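Local coordinates for Lin2722 protein (Listeria innocua, PDB 3DS8) that is of unknown function but adopts the alpha/beta-hydrolase fold and probably acts as a serine hydrolase on an unidentified substrate, at residues A[7-12]-A[74-79]; A[35-40]-A[85-90]; A[39-42]-A[46-49]; A[62-67]-A[81-86]. One frame throughout, in Å; residues are numbered along the deposited sequence.

Overall arrangement
From the N terminus, strand 6-9 and its following turn open the widest loop, which contact 1 closes some 60 residues later at the start of helix 73-91. Contact 3 is nested inside that loop, a tight hairpin closed between residues 39-42 and 46-49. Contact 2 starts on the same strand, sharing Met39 and Thr40, and ends further down the helix, so that it crosses contact 1. Contact 4, the shorter strand-to-helix closure, follows contact 3 in series, also crosses contact 1, and shares Glu85 and Asp86 with contact 2. Together they lay one helix across strands 6-9, 61-66 and 36-42, with the hairpin strand 46-50 at the sheet's edge.

Contact 1. Residues A[7-12]-A[74-79]; sequences ILIHGS and DDWSKW. With SO4 (sulfate ion), chain C; SO4 (sulfate ion), chain B.
Trp76 reaches from helix 73-91 to the side chain of Ile9, the ring and carbonyl of His10 and the carbonyl of Gly11, at the turn that leaves strand 6-9 of the alpha/beta-hydrolase fold. Its CB and CG carry the indole out of the helix toward the strand end, CG lying anti to the carbonyl carbon (chi1 -81°). On the five-membered side, NE1 is engaged by the carbonyl of Gln68. The six-membered ring makes the contact across the segments: CZ3 comes within 3.3 Å of His10 O, which lies near the ring plane at its edge, and rests against Ile9 CG2. The far corner, CH2, approaches His10 CE1 at 3.6 Å, while CZ2 lies 3.8 Å from the same carbon. The two aromatic groups are steeply inclined, planes at 73°. Phe66 stacks on the indole from strand 61-66, so the ring is wedged within the core.

What Trp76 backs is an anion-binding turn. Gly11 N donates to O1 of one sulfate at 3.0 Å, and that ion is also bonded to Asn103 N and His222 NE2, consistent with an oxyanion hole beside a Ser-His-Asp triad. Ser12 holds the second sulfate twice, through its backbone N to O3 and through OG to O4. Both ions probably come from the crystallisation liquor. His10 helps to hold the turn: its CG sits between the backbone N and carbonyl carbon, which brings ND1 round to the next residue. Its NE2 meets Phe66 N, while ND1 donates to Gly11 O at 2.8 Å, nearly straight at 171°, from above the carbonyl plane.

Contact 2. Residues A[35-40]-A[85-90]; sequences EALTMT and EDLKSR
NH1 of Arg90 has two neighbours of different kinds: it is hydrogen-bonded to the carbonyl oxygen of Gly51, just beyond the hairpin strand, and it lies 4.0 Å from the methyl CD1 of Leu37. The arginine gets there by stretching out. CG is anti to the backbone N (chi1 -179°), the chain runs extended as far as NE, and the guanidinium meets the leucine methyl obliquely. Its charged end thus lies at the border of the contact, held by a backbone oxygen, while the apolar part lies deeper.

That deeper part is made by three side chains. Leu87 points from the helix toward the strand and offers a single methyl, CD1, to both partners. Leu87 CD1 lies 4.3 Å from Leu37 CD1 and 4.1 Å from the selenium of Met39, a selenomethionine. Leu37 and Met39 are alternate residues of the strand, so both project from the same face of the sheet, and CD1 of Leu87 reaches them both. The fit is loose van der Waals packing, without polar bonds between the segments.

Strand 36-42 and the helix run roughly antiparallel, at 142°, with their axes 11.4 Å apart at the closest. Strand 61-66 lies beside 36-42 in the sheet and contributes Ile62 to the same apolar layer, strand 46-50 flanks the other edge with Phe49 touching Arg90, and helix 73-91 lies across this face with its C-terminal half.

Contact 3. Residues A[39-42]-A[46-49]; sequences MTVN and KIKF
Methyl CE of Met39 is the bump of this contact, and the hollow that takes it is framed by Phe49 and Ile47 of the partner strand. The selenomethionine chain bends at its last torsion (chi3 74°), bringing CE over one face of the Phe49 ring, 4.0 Å from the centroid and 22° off the normal, displaced toward the rim. The same methyl presses on Ile47 CG2 at 3.8 Å. The selenium follows obliquely over the ring, a Met-aromatic contact joined to a CH-pi one. Met39 and Phe49 face each other as a non-hydrogen-bonded pair, their side chains alongside one another. Val41 and Ile47 form the next such pair on the same face, also side by side, though modelled too close for their carbon distances to be trusted.

The other face, carrying Thr40, Asn42, Lys46 and Lys48, is the more polar one. Thr40 OG1 rests against Lys48 CB at 3.5 Å; the lysine bends so that CE also stays near the hydroxyl before the amine end leads away. One water links the hydroxyl to Lys48 O, weakly at the carbonyl, and a second links it to Lys46 O through two weak bonds. Between the faces runs the backbone ladder. Thr40 and Lys48 exchange two hydrogen bonds, N to O, each 2.9 Å, and Asn42 with Lys46 exchanges two more, the one from Lys46 N to Asn42 O being longer at 3.2 Å. The Asn42 side chain turns to Gln68 and to Glu44 N in the connecting turn.

Two antiparallel strands paired over four residues and joined by three make a beta hairpin, here supplying the outermost strand 46-50 of a sheet whose other neighbouring strands run parallel.

Contact 4. Residues A[62-67]-A[81-86]; sequences IKFGFE and KIAMED
Phe64 drives one corner of its ring into helix 73-91, where CZ and CE1 both lie 3.8 Å from Ala83 CB. The alanine methyl is in the ring plane, at the edge, so the phenyl meets the helix end-on. Beside this, methyl CE of Met84, a selenomethionine, approaches Phe64 CE1 obliquely at 3.8 Å. Bends at chi2 (-57°) and chi3 curl the Met84 chain back to the phenyl, and the two side chains slide past each other in opposite directions.

The next shell packs round the ring and probably limits its rotation. Phe66, two residues along the strand, offers one face to Phe64, whose CE2 stands 3.5 Å above the plane of that ring, toward its rim. Val41 and Ile7, from the strands on the two flanks, also touch Phe64. Elsewhere on the helix Lys81 NZ forms a salt bridge with Glu85 OE2 at 2.7 Å, one turn on, approaching from above the carboxylate plane.

Strand 61-66, this helix and strand 95-101 follow in order, with strand 6-9 between the two strands in the sheet: a beta-alpha-beta crossover of the alpha/beta-hydrolase fold, its helix resting on the sheet partly through Phe64.

Contact 1. Residues A[7-12]-A[74-79]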
loop_
_atom_site.group_PDB
_atom_site.type_symbol
_atom_site.label_atom_id
_atom_site.label_comp_id
_atom_site.label_asym_id
_atom_site.label_seq_id
_atom_site.Cartn_x
_atom_site.Cartn_y
_atom_site.Cartn_z
ATOM N N ILE A 7 -8.481 1.814 3.190
ATOM C CA ILE A 7 -8.006 0.704 4.025
ATOM C C ILE A 7 -6.537 0.941 4.414
ATOM O O ILE A 7 -5.679 1.199 3.560
ATOM C CB ILE A 7 -8.213 -0.655 3.370
ATOM C CG1 ILE A 7 -7.953 -1.787 4.357
ATOM C CG2 ILE A 7 -7.315 -0.927 2.209
ATOM C CD1 ILE A 7 -8.645 -3.041 3.959
ATOM N N LEU A 8 -6.252 0.840 5.701
ATOM C CA LEU A 8 -4.884 0.987 6.265
ATOM C C LEU A 8 -4.407 -0.376 6.722
ATOM O O LEU A 8 -5.032 -1.045 7.575
ATOM C CB LEU A 8 -4.857 1.945 7.451
ATOM C CG LEU A 8 -5.406 3.342 7.137
ATOM C CD1 LEU A 8 -5.374 4.210 8.444
ATOM C CD2 LEU A 8 -4.704 4.012 5.929
ATOM N N ILE A 9 -3.255 -0.785 6.190
ATOM C CA ILE A 9 -2.703 -2.120 6.460
ATOM C C ILE A 9 -1.280 -2.018 7.016
ATOM O O ILE A 9 -0.412 -1.409 6.388
ATOM C CB ILE A 9 -2.728 -3.047 5.242
ATOM C CG1 ILE A 9 -4.139 -3.130 4.676
ATOM C CG2 ILE A 9 -2.216 -4.426 5.642
ATOM C CD1 ILE A 9 -4.309 -4.115 3.545
ATOM N N HIS A 10 -1.086 -2.642 8.169
ATOM C CA HIS A 10 0.182 -2.683 8.884
ATOM C C HIS A 10 1.245 -3.548 8.169
ATOM O O HIS A 10 0.928 -4.291 7.228
ATOM C CB HIS A 10 -0.057 -3.189 10.322
ATOM C CG HIS A 10 -0.661 -4.558 10.397
ATOM N ND1 HIS A 10 0.087 -5.709 10.271
ATOM C CD2 HIS A 10 -1.950 -4.957 10.529
ATOM C CE1 HIS A 10 -0.713 -6.761 10.390
ATOM N NE2 HIS A 10 -1.951 -6.332 10.546
ATOM N N GLY A 11 2.472 -3.431 8.671
ATOM C CA GLY A 11 3.612 -4.261 8.309
ATOM C C GLY A 11 3.656 -5.504 9.169
ATOM O O GLY A 11 2.844 -5.689 10.098
ATOM N N SER A 12 4.621 -6.362 8.894
ATOM C CA SER A 12 4.758 -7.575 9.671
ATOM C C SER A 12 5.087 -7.195 11.116
ATOM O O SER A 12 5.806 -6.184 11.395
ATOM C CB SER A 12 5.740 -8.569 9.020
ATOM O OG SER A 12 7.071 -8.283 9.338
ATOM N N ASP A 74 1.214 -12.786 0.110
ATOM C CA ASP A 74 0.181 -13.430 -0.702
ATOM C C ASP A 74 -0.863 -14.135 0.146
ATOM O O ASP A 74 -2.054 -14.143 -0.226
ATOM C CB ASP A 74 0.744 -14.292 -1.850
ATOM C CG ASP A 74 1.625 -15.394 -1.415
ATOM O OD1 ASP A 74 2.278 -15.302 -0.369
ATOM O OD2 ASP A 74 1.731 -16.362 -2.215
ATOM N N ASP A 75 -0.482 -14.665 1.317
ATOM C CA ASP A 75 -1.506 -15.147 2.269
ATOM C C ASP A 75 -2.390 -13.995 2.793
ATOM O O ASP A 75 -3.651 -14.114 2.844
ATOM C CB ASP A 75 -0.883 -15.880 3.425
ATOM C CG ASP A 75 -0.485 -17.320 3.044
ATOM O OD1 ASP A 75 -0.968 -17.843 2.034
ATOM O OD2 ASP A 75 0.304 -17.902 3.740
ATOM N N TRP A 76 -1.751 -12.890 3.129
ATOM C CA TRP A 76 -2.503 -11.692 3.529
ATOM C C TRP A 76 -3.520 -11.274 2.447
ATOM O O TRP A 76 -4.676 -10.961 2.753
ATOM C CB TRP A 76 -1.563 -10.531 3.840
ATOM C CG TRP A 76 -0.968 -10.578 5.199
ATOM C CD1 TRP A 76 -0.978 -11.597 6.094
ATOM C CD2 TRP A 76 -0.247 -9.514 5.806
ATOM N NE1 TRP A 76 -0.286 -11.236 7.243
ATOM C CE2 TRP A 76 0.165 -9.949 7.086
ATOM C CE3 TRP A 76 0.061 -8.211 5.394
ATOM C CZ2 TRP A 76 0.912 -9.136 7.953
ATOM C CZ3 TRP A 76 0.787 -7.394 6.266
ATOM C CH2 TRP A 76 1.221 -7.872 7.517
ATOM N N SER A 77 -3.084 -11.220 1.201
ATOM C CA SER A 77 -3.985 -10.825 0.111
ATOM C C SER A 77 -5.214 -11.711 0.008
ATOM O O SER A 77 -6.324 -11.214 -0.209
ATOM C CB SER A 77 -3.234 -10.830 -1.189
ATOM O OG SER A 77 -4.054 -10.436 -2.271
ATOM N N LYS A 78 -5.020 -13.036 0.107
ATOM C CA LYS A 78 -6.146 -13.995 0.110
ATOM C C LYS A 78 -7.099 -13.762 1.273
ATOM O O LYS A 78 -8.312 -13.778 1.092
ATOM C CB LYS A 78 -5.622 -15.430 0.176
ATOM C CG LYS A 78 -4.861 -15.855 -1.053
ATOM C CD LYS A 78 -4.435 -17.319 -0.935
ATOM C CE LYS A 78 -3.211 -17.605 -1.768
ATOM N NZ LYS A 78 -3.369 -17.095 -3.181
ATOM N N TRP A 79 -6.552 -13.508 2.461
ATOM C CA TRP A 79 -7.385 -13.233 3.636
ATOM C C TRP A 79 -8.098 -11.874 3.539
ATOM O O TRP A 79 -9.268 -11.738 3.940
ATOM C CB TRP A 79 -6.572 -13.332 4.919
ATOM C CG TRP A 79 -5.941 -14.648 5.099
ATOM C CD1 TRP A 79 -6.376 -15.856 4.619
ATOM C CD2 TRP A 79 -4.742 -14.909 5.823
ATOM N NE1 TRP A 79 -5.480 -16.860 4.975
ATOM C CE2 TRP A 79 -4.475 -16.298 5.720
ATOM C CE3 TRP A 79 -3.861 -14.115 6.538
ATOM C CZ2 TRP A 79 -3.363 -16.891 6.336
ATOM C CZ3 TRP A 79 -2.742 -14.707 7.132
ATOM C CH2 TRP A 79 -2.526 -16.072 7.057
HETATM S S SO4 C . 4.088 -1.729 11.668
HETATM O O1 SO4 C . 3.203 -1.341 10.727
HETATM O O2 SO4 C . 5.414 -1.044 11.568
HETATM O O3 SO4 C . 3.565 -1.416 13.013
HETATM O O4 SO4 C . 4.356 -3.195 11.554
HETATM S S SO4 B . 7.876 -6.160 6.601
HETATM O O1 SO4 B . 8.284 -6.022 5.186
HETATM O O2 SO4 B . 8.574 -5.204 7.440
HETATM O O3 SO4 B . 6.441 -5.895 6.761
HETATM O O4 SO4 B . 8.217 -7.549 7.032
#

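Contact 2. Residues A[35-40]-A[85-90]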
loop_
_atom_site.group_PDB
_atom_site.type_symbol
_atom_site.label_atom_id
_atom_site.label_comp_id
_atom_site.label_asym_id
_atom_site.label_seq_id
_atom_site.Cartn_x
_atom_site.Cartn_y
_atom_site.Cartn_z
ATOM N N GLU A 35 -15.090 9.127 9.735
ATOM C CA GLU A 35 -15.514 7.907 10.432
ATOM C C GLU A 35 -14.514 6.783 10.163
ATOM O O GLU A 35 -13.811 6.789 9.147
ATOM C CB GLU A 35 -16.900 7.427 9.994
ATOM C CG GLU A 35 -18.040 8.394 10.193
ATOM C CD GLU A 35 -19.403 7.825 9.762
ATOM O OE1 GLU A 35 -19.582 6.601 9.776
ATOM O OE2 GLU A 35 -20.319 8.620 9.474
ATOM N N ALA A 36 -14.452 5.834 11.105
ATOM C CA ALA A 36 -13.567 4.681 10.957
ATOM C C ALA A 36 -14.223 3.416 11.495
ATOM O O ALA A 36 -15.095 3.473 12.362
ATOM C CB ALA A 36 -12.248 4.882 11.652
ATOM N N LEU A 37 -13.770 2.308 10.957
ATOM C CA LEU A 37 -14.155 0.963 11.354
ATOM C C LEU A 37 -12.838 0.174 11.552
ATOM O O LEU A 37 -11.852 0.439 10.864
ATOM C CB LEU A 37 -14.995 0.387 10.209
ATOM C CG LEU A 37 -15.608 -0.971 10.243
ATOM C CD1 LEU A 37 -16.646 -1.118 9.113
ATOM C CD2 LEU A 37 -14.519 -1.898 10.102
ATOM N N THR A 38 -12.790 -0.730 12.534
ATOM C CA THR A 38 -11.658 -1.654 12.655
ATOM C C THR A 38 -12.113 -3.039 12.212
ATOM O O THR A 38 -13.176 -3.494 12.609
ATOM C CB THR A 38 -11.072 -1.666 14.084
ATOM O OG1 THR A 38 -10.470 -0.389 14.344
ATOM C CG2 THR A 38 -10.015 -2.786 14.266
HETATM N N MSE A 39 -11.322 -3.696 11.363
HETATM C CA MSE A 39 -11.647 -5.036 10.905
HETATM C C MSE A 39 -10.444 -5.900 11.111
HETATM O O MSE A 39 -9.344 -5.489 10.807
HETATM C CB MSE A 39 -11.943 -5.110 9.416
HETATM C CG MSE A 39 -13.226 -4.562 8.974
HETATM SE SE MSE A 39 -13.482 -5.116 7.069
HETATM C CE MSE A 39 -13.910 -6.943 7.275
ATOM N N THR A 40 -10.648 -7.130 11.570
ATOM C CA THR A 40 -9.525 -8.021 11.686
ATOM C C THR A 40 -9.899 -9.397 11.135
ATOM O O THR A 40 -11.080 -9.774 11.115
ATOM C CB THR A 40 -9.104 -8.105 13.149
ATOM O OG1 THR A 40 -10.222 -8.486 13.932
ATOM C CG2 THR A 40 -8.617 -6.713 13.688
ATOM N N GLU A 85 -14.889 -9.208 0.722
ATOM C CA GLU A 85 -16.204 -9.727 0.279
ATOM C C GLU A 85 -17.257 -9.372 1.342
ATOM O O GLU A 85 -18.364 -8.953 1.017
ATOM C CB GLU A 85 -16.194 -11.235 0.015
ATOM C CG GLU A 85 -15.399 -11.612 -1.190
ATOM C CD GLU A 85 -15.166 -13.137 -1.315
ATOM O OE1 GLU A 85 -15.008 -13.832 -0.282
ATOM O OE2 GLU A 85 -15.094 -13.631 -2.454
ATOM N N ASP A 86 -16.895 -9.510 2.613
ATOM C CA ASP A 86 -17.841 -9.188 3.696
ATOM C C ASP A 86 -18.079 -7.691 3.793
ATOM O O ASP A 86 -19.225 -7.259 3.993
ATOM C CB ASP A 86 -17.309 -9.702 5.034
ATOM C CG ASP A 86 -17.424 -11.192 5.173
ATOM O OD1 ASP A 86 -18.153 -11.829 4.371
ATOM O OD2 ASP A 86 -16.813 -11.732 6.123
ATOM N N LEU A 87 -17.019 -6.896 3.659
ATOM C CA LEU A 87 -17.165 -5.426 3.691
ATOM C C LEU A 87 -18.102 -4.937 2.606
ATOM O O LEU A 87 -18.998 -4.130 2.877
ATOM C CB LEU A 87 -15.822 -4.741 3.543
ATOM C CG LEU A 87 -15.820 -3.214 3.737
ATOM C CD1 LEU A 87 -16.289 -2.778 5.182
ATOM C CD2 LEU A 87 -14.465 -2.621 3.408
ATOM N N LYS A 88 -17.908 -5.442 1.385
ATOM C CA LYS A 88 -18.733 -5.018 0.245
ATOM C C LYS A 88 -20.173 -5.516 0.447
ATOM O O LYS A 88 -21.149 -4.802 0.140
ATOM C CB LYS A 88 -18.169 -5.489 -1.094
ATOM C CG LYS A 88 -18.946 -4.899 -2.321
ATOM C CD LYS A 88 -18.229 -5.040 -3.653
ATOM C CE LYS A 88 -19.007 -4.376 -4.785
ATOM N NZ LYS A 88 -20.057 -5.288 -5.215
ATOM N N SER A 89 -20.311 -6.740 0.954
ATOM C CA SER A 89 -21.633 -7.258 1.252
ATOM C C SER A 89 -22.389 -6.367 2.212
ATOM O O SER A 89 -23.587 -6.090 1.987
ATOM C CB SER A 89 -21.563 -8.670 1.811
ATOM O OG SER A 89 -22.869 -9.177 1.941
ATOM N N ARG A 90 -21.724 -5.942 3.281
ATOM C CA ARG A 90 -22.320 -5.057 4.298
ATOM C C ARG A 90 -22.618 -3.649 3.785
ATOM O O ARG A 90 -23.708 -3.137 4.044
ATOM C CB ARG A 90 -21.410 -4.976 5.542
ATOM C CG ARG A 90 -21.937 -4.108 6.676
ATOM C CD ARG A 90 -21.022 -4.089 7.919
ATOM N NE ARG A 90 -21.758 -3.556 9.079
ATOM C CZ ARG A 90 -21.233 -3.083 10.216
ATOM N NH1 ARG A 90 -19.931 -2.990 10.420
ATOM N NH2 ARG A 90 -22.070 -2.686 11.164
#

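Contact 3. Residues A[39-42]-A[46-49]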
loop_
_atom_site.group_PDB
_atom_site.type_symbol
_atom_site.label_atom_id
_atom_site.label_comp_id
_atom_site.label_asym_id
_atom_site.label_seq_id
_atom_site.Cartn_x
_atom_site.Cartn_y
_atom_site.Cartn_z
HETATM N N MSE A 39 -11.322 -3.696 11.363
HETATM C CA MSE A 39 -11.647 -5.036 10.905
HETATM C C MSE A 39 -10.444 -5.900 11.111
HETATM O O MSE A 39 -9.344 -5.489 10.807
HETATM C CB MSE A 39 -11.943 -5.110 9.416
HETATM C CG MSE A 39 -13.226 -4.562 8.974
HETATM SE SE MSE A 39 -13.482 -5.116 7.069
HETATM C CE MSE A 39 -13.910 -6.943 7.275
ATOM N N THR A 40 -10.648 -7.130 11.570
ATOM C CA THR A 40 -9.525 -8.021 11.686
ATOM C C THR A 40 -9.899 -9.397 11.135
ATOM O O THR A 40 -11.080 -9.774 11.115
ATOM C CB THR A 40 -9.104 -8.105 13.149
ATOM O OG1 THR A 40 -10.222 -8.486 13.932
ATOM C CG2 THR A 40 -8.617 -6.713 13.688
ATOM N N VAL A 41 -8.899 -10.144 10.695
ATOM C CA VAL A 41 -9.133 -11.472 10.087
ATOM C C VAL A 41 -8.105 -12.441 10.651
ATOM O O VAL A 41 -6.987 -12.059 11.024
ATOM C CB VAL A 41 -9.129 -11.439 8.512
ATOM C CG1 VAL A 41 -7.741 -10.971 7.947
ATOM C CG2 VAL A 41 -9.491 -12.841 7.881
ATOM N N ASN A 42 -8.533 -13.692 10.759
ATOM C CA ASN A 42 -7.733 -14.781 11.267
ATOM C C ASN A 42 -7.948 -15.924 10.277
ATOM O O ASN A 42 -9.091 -16.337 10.036
ATOM C CB ASN A 42 -8.263 -15.148 12.644
ATOM C CG ASN A 42 -7.477 -16.221 13.342
ATOM O OD1 ASN A 42 -6.702 -16.988 12.750
ATOM N ND2 ASN A 42 -7.714 -16.314 14.633
ATOM N N LYS A 46 -12.076 -16.507 11.280
ATOM C CA LYS A 46 -12.883 -15.456 11.926
ATOM C C LYS A 46 -12.660 -14.096 11.267
ATOM O O LYS A 46 -11.525 -13.754 10.931
ATOM C CB LYS A 46 -12.544 -15.337 13.407
ATOM C CG LYS A 46 -12.630 -16.689 14.169
ATOM C CD LYS A 46 -12.605 -16.520 15.686
ATOM C CE LYS A 46 -11.893 -17.693 16.392
ATOM N NZ LYS A 46 -11.523 -17.328 17.814
ATOM N N ILE A 47 -13.735 -13.335 11.082
ATOM C CA ILE A 47 -13.687 -11.948 10.592
ATOM C C ILE A 47 -14.422 -11.119 11.646
ATOM O O ILE A 47 -15.507 -11.482 12.049
ATOM C CB ILE A 47 -14.451 -11.784 9.259
ATOM C CG1 ILE A 47 -13.779 -12.538 8.120
ATOM C CG2 ILE A 47 -14.559 -10.294 8.846
ATOM C CD1 ILE A 47 -12.415 -12.072 7.835
ATOM N N LYS A 48 -13.855 -10.005 12.039
ATOM C CA LYS A 48 -14.459 -9.172 13.071
ATOM C C LYS A 48 -14.494 -7.760 12.598
ATOM O O LYS A 48 -13.485 -7.282 12.077
ATOM C CB LYS A 48 -13.629 -9.226 14.336
ATOM C CG LYS A 48 -14.263 -8.485 15.505
ATOM C CD LYS A 48 -13.341 -8.404 16.793
ATOM C CE LYS A 48 -12.353 -9.593 16.934
ATOM N NZ LYS A 48 -11.722 -9.613 18.315
ATOM N N PHE A 49 -15.644 -7.120 12.781
ATOM C CA PHE A 49 -15.850 -5.698 12.517
ATOM C C PHE A 49 -16.109 -5.052 13.870
ATOM O O PHE A 49 -16.925 -5.571 14.665
ATOM C CB PHE A 49 -17.150 -5.403 11.745
ATOM C CG PHE A 49 -17.248 -5.983 10.358
ATOM C CD1 PHE A 49 -17.230 -5.145 9.247
ATOM C CD2 PHE A 49 -17.478 -7.330 10.172
ATOM C CE1 PHE A 49 -17.405 -5.661 7.947
ATOM C CE2 PHE A 49 -17.640 -7.870 8.862
ATOM C CZ PHE A 49 -17.602 -7.031 7.760
HETATM O O HOH W 1 -12.018 -5.954 14.656
HETATM O O HOH W 2 -10.354 -11.836 13.470
#

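Contact 4. Residues A[62-67]-A[81-86]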
loop_
_atom_site.group_PDB
_atom_site.type_symbol
_atom_site.label_atom_id
_atom_site.label_comp_id
_atom_site.label_asym_id
_atom_site.label_seq_id
_atom_site.Cartn_x
_atom_site.Cartn_y
_atom_site.Cartn_z
ATOM N N ILE A 62 -10.822 2.210 7.107
ATOM C CA ILE A 62 -10.867 0.828 7.574
ATOM C C ILE A 62 -9.494 0.441 8.127
ATOM O O ILE A 62 -8.523 0.232 7.389
ATOM C CB ILE A 62 -11.294 -0.139 6.453
ATOM C CG1 ILE A 62 -12.543 0.381 5.712
ATOM C CG2 ILE A 62 -11.425 -1.607 7.021
ATOM C CD1 ILE A 62 -13.817 0.565 6.510
ATOM N N LYS A 63 -9.401 0.414 9.442
ATOM C CA LYS A 63 -8.172 0.024 10.111
ATOM C C LYS A 63 -8.133 -1.494 10.126
ATOM O O LYS A 63 -8.903 -2.138 10.819
ATOM C CB LYS A 63 -8.131 0.592 11.527
ATOM C CG LYS A 63 -8.205 2.104 11.547
ATOM C CD LYS A 63 -8.010 2.670 12.960
ATOM C CE LYS A 63 -8.116 4.166 12.962
ATOM N NZ LYS A 63 -8.018 4.707 14.354
ATOM N N PHE A 64 -7.210 -2.056 9.376
ATOM C CA PHE A 64 -7.221 -3.499 9.154
ATOM C C PHE A 64 -6.140 -4.225 9.951
ATOM O O PHE A 64 -5.008 -3.753 10.042
ATOM C CB PHE A 64 -7.081 -3.799 7.660
ATOM C CG PHE A 64 -7.569 -5.142 7.291
ATOM C CD1 PHE A 64 -8.904 -5.337 6.985
ATOM C CD2 PHE A 64 -6.712 -6.224 7.282
ATOM C CE1 PHE A 64 -9.388 -6.581 6.673
ATOM C CE2 PHE A 64 -7.181 -7.489 6.959
ATOM C CZ PHE A 64 -8.528 -7.676 6.660
ATOM N N GLY A 65 -6.467 -5.399 10.488
ATOM C CA GLY A 65 -5.481 -6.170 11.206
ATOM C C GLY A 65 -5.499 -7.626 10.798
ATOM O O GLY A 65 -6.542 -8.224 10.756
ATOM N N PHE A 66 -4.329 -8.193 10.548
ATOM C CA PHE A 66 -4.168 -9.643 10.405
ATOM C C PHE A 66 -3.687 -10.260 11.713
ATOM O O PHE A 66 -2.585 -9.941 12.185
ATOM C CB PHE A 66 -3.126 -9.935 9.335
ATOM C CG PHE A 66 -3.524 -9.522 7.957
ATOM C CD1 PHE A 66 -4.399 -10.296 7.232
ATOM C CD2 PHE A 66 -3.038 -8.354 7.385
ATOM C CE1 PHE A 66 -4.777 -9.932 5.936
ATOM C CE2 PHE A 66 -3.448 -7.954 6.125
ATOM C CZ PHE A 66 -4.299 -8.781 5.375
ATOM N N GLU A 67 -4.460 -11.179 12.298
ATOM C CA GLU A 67 -3.995 -11.851 13.528
ATOM C C GLU A 67 -2.670 -12.602 13.275
ATOM O O GLU A 67 -1.787 -12.656 14.147
ATOM C CB GLU A 67 -5.007 -12.869 14.039
ATOM C CG GLU A 67 -4.515 -13.522 15.343
ATOM C CD GLU A 67 -5.609 -13.980 16.319
ATOM O OE1 GLU A 67 -6.803 -14.070 15.945
ATOM O OE2 GLU A 67 -5.241 -14.246 17.491
ATOM N N LYS A 81 -9.038 -10.470 0.698
ATOM C CA LYS A 81 -10.153 -10.713 -0.237
ATOM C C LYS A 81 -11.388 -11.250 0.473
ATOM O O LYS A 81 -12.490 -10.793 0.260
ATOM C CB LYS A 81 -9.736 -11.700 -1.352
ATOM C CG LYS A 81 -10.871 -12.514 -2.057
ATOM C CD LYS A 81 -11.381 -11.787 -3.213
ATOM C CE LYS A 81 -12.224 -12.667 -4.154
ATOM N NZ LYS A 81 -12.773 -13.987 -3.689
ATOM N N ILE A 82 -11.192 -12.224 1.351
ATOM C CA ILE A 82 -12.303 -12.831 2.079
ATOM C C ILE A 82 -13.016 -11.764 2.918
ATOM O O ILE A 82 -14.246 -11.670 2.919
ATOM C CB ILE A 82 -11.823 -14.008 2.960
ATOM C CG1 ILE A 82 -11.325 -15.164 2.057
ATOM C CG2 ILE A 82 -12.927 -14.480 3.909
ATOM C CD1 ILE A 82 -10.530 -16.249 2.809
ATOM N N ALA A 83 -12.230 -10.948 3.591
ATOM C CA ALA A 83 -12.756 -9.856 4.417
ATOM C C ALA A 83 -13.403 -8.744 3.573
ATOM O O ALA A 83 -14.450 -8.173 3.961
ATOM C CB ALA A 83 -11.649 -9.302 5.288
HETATM N N MSE A 84 -12.800 -8.424 2.441
HETATM C CA MSE A 84 -13.384 -7.433 1.517
HETATM C C MSE A 84 -14.706 -7.894 0.898
HETATM O O MSE A 84 -15.575 -7.045 0.654
HETATM C CB MSE A 84 -12.412 -7.059 0.409
HETATM C CG MSE A 84 -11.194 -6.326 0.901
HETATM SE SE MSE A 84 -11.642 -4.654 1.928
HETATM C CE MSE A 84 -11.620 -5.385 3.795
ATOM N N GLU A 85 -14.889 -9.208 0.722
ATOM C CA GLU A 85 -16.204 -9.727 0.279
ATOM C C GLU A 85 -17.257 -9.372 1.342
ATOM O O GLU A 85 -18.364 -8.953 1.017
ATOM C CB GLU A 85 -16.194 -11.235 0.015
ATOM C CG GLU A 85 -15.399 -11.612 -1.190
ATOM C CD GLU A 85 -15.166 -13.137 -1.315
ATOM O OE1 GLU A 85 -15.008 -13.832 -0.282
ATOM O OE2 GLU A 85 -15.094 -13.631 -2.454
ATOM N N ASP A 86 -16.895 -9.510 2.613
ATOM C CA ASP A 86 -17.841 -9.188 3.696
ATOM C C ASP A 86 -18.079 -7.691 3.793
ATOM O O ASP A 86 -19.225 -7.259 3.993
ATOM C CB ASP A 86 -17.309 -9.702 5.034
ATOM C CG ASP A 86 -17.424 -11.192 5.173
ATOM O OD1 ASP A 86 -18.153 -11.829 4.371
ATOM O OD2 ASP A 86 -16.813 -11.732 6.123
#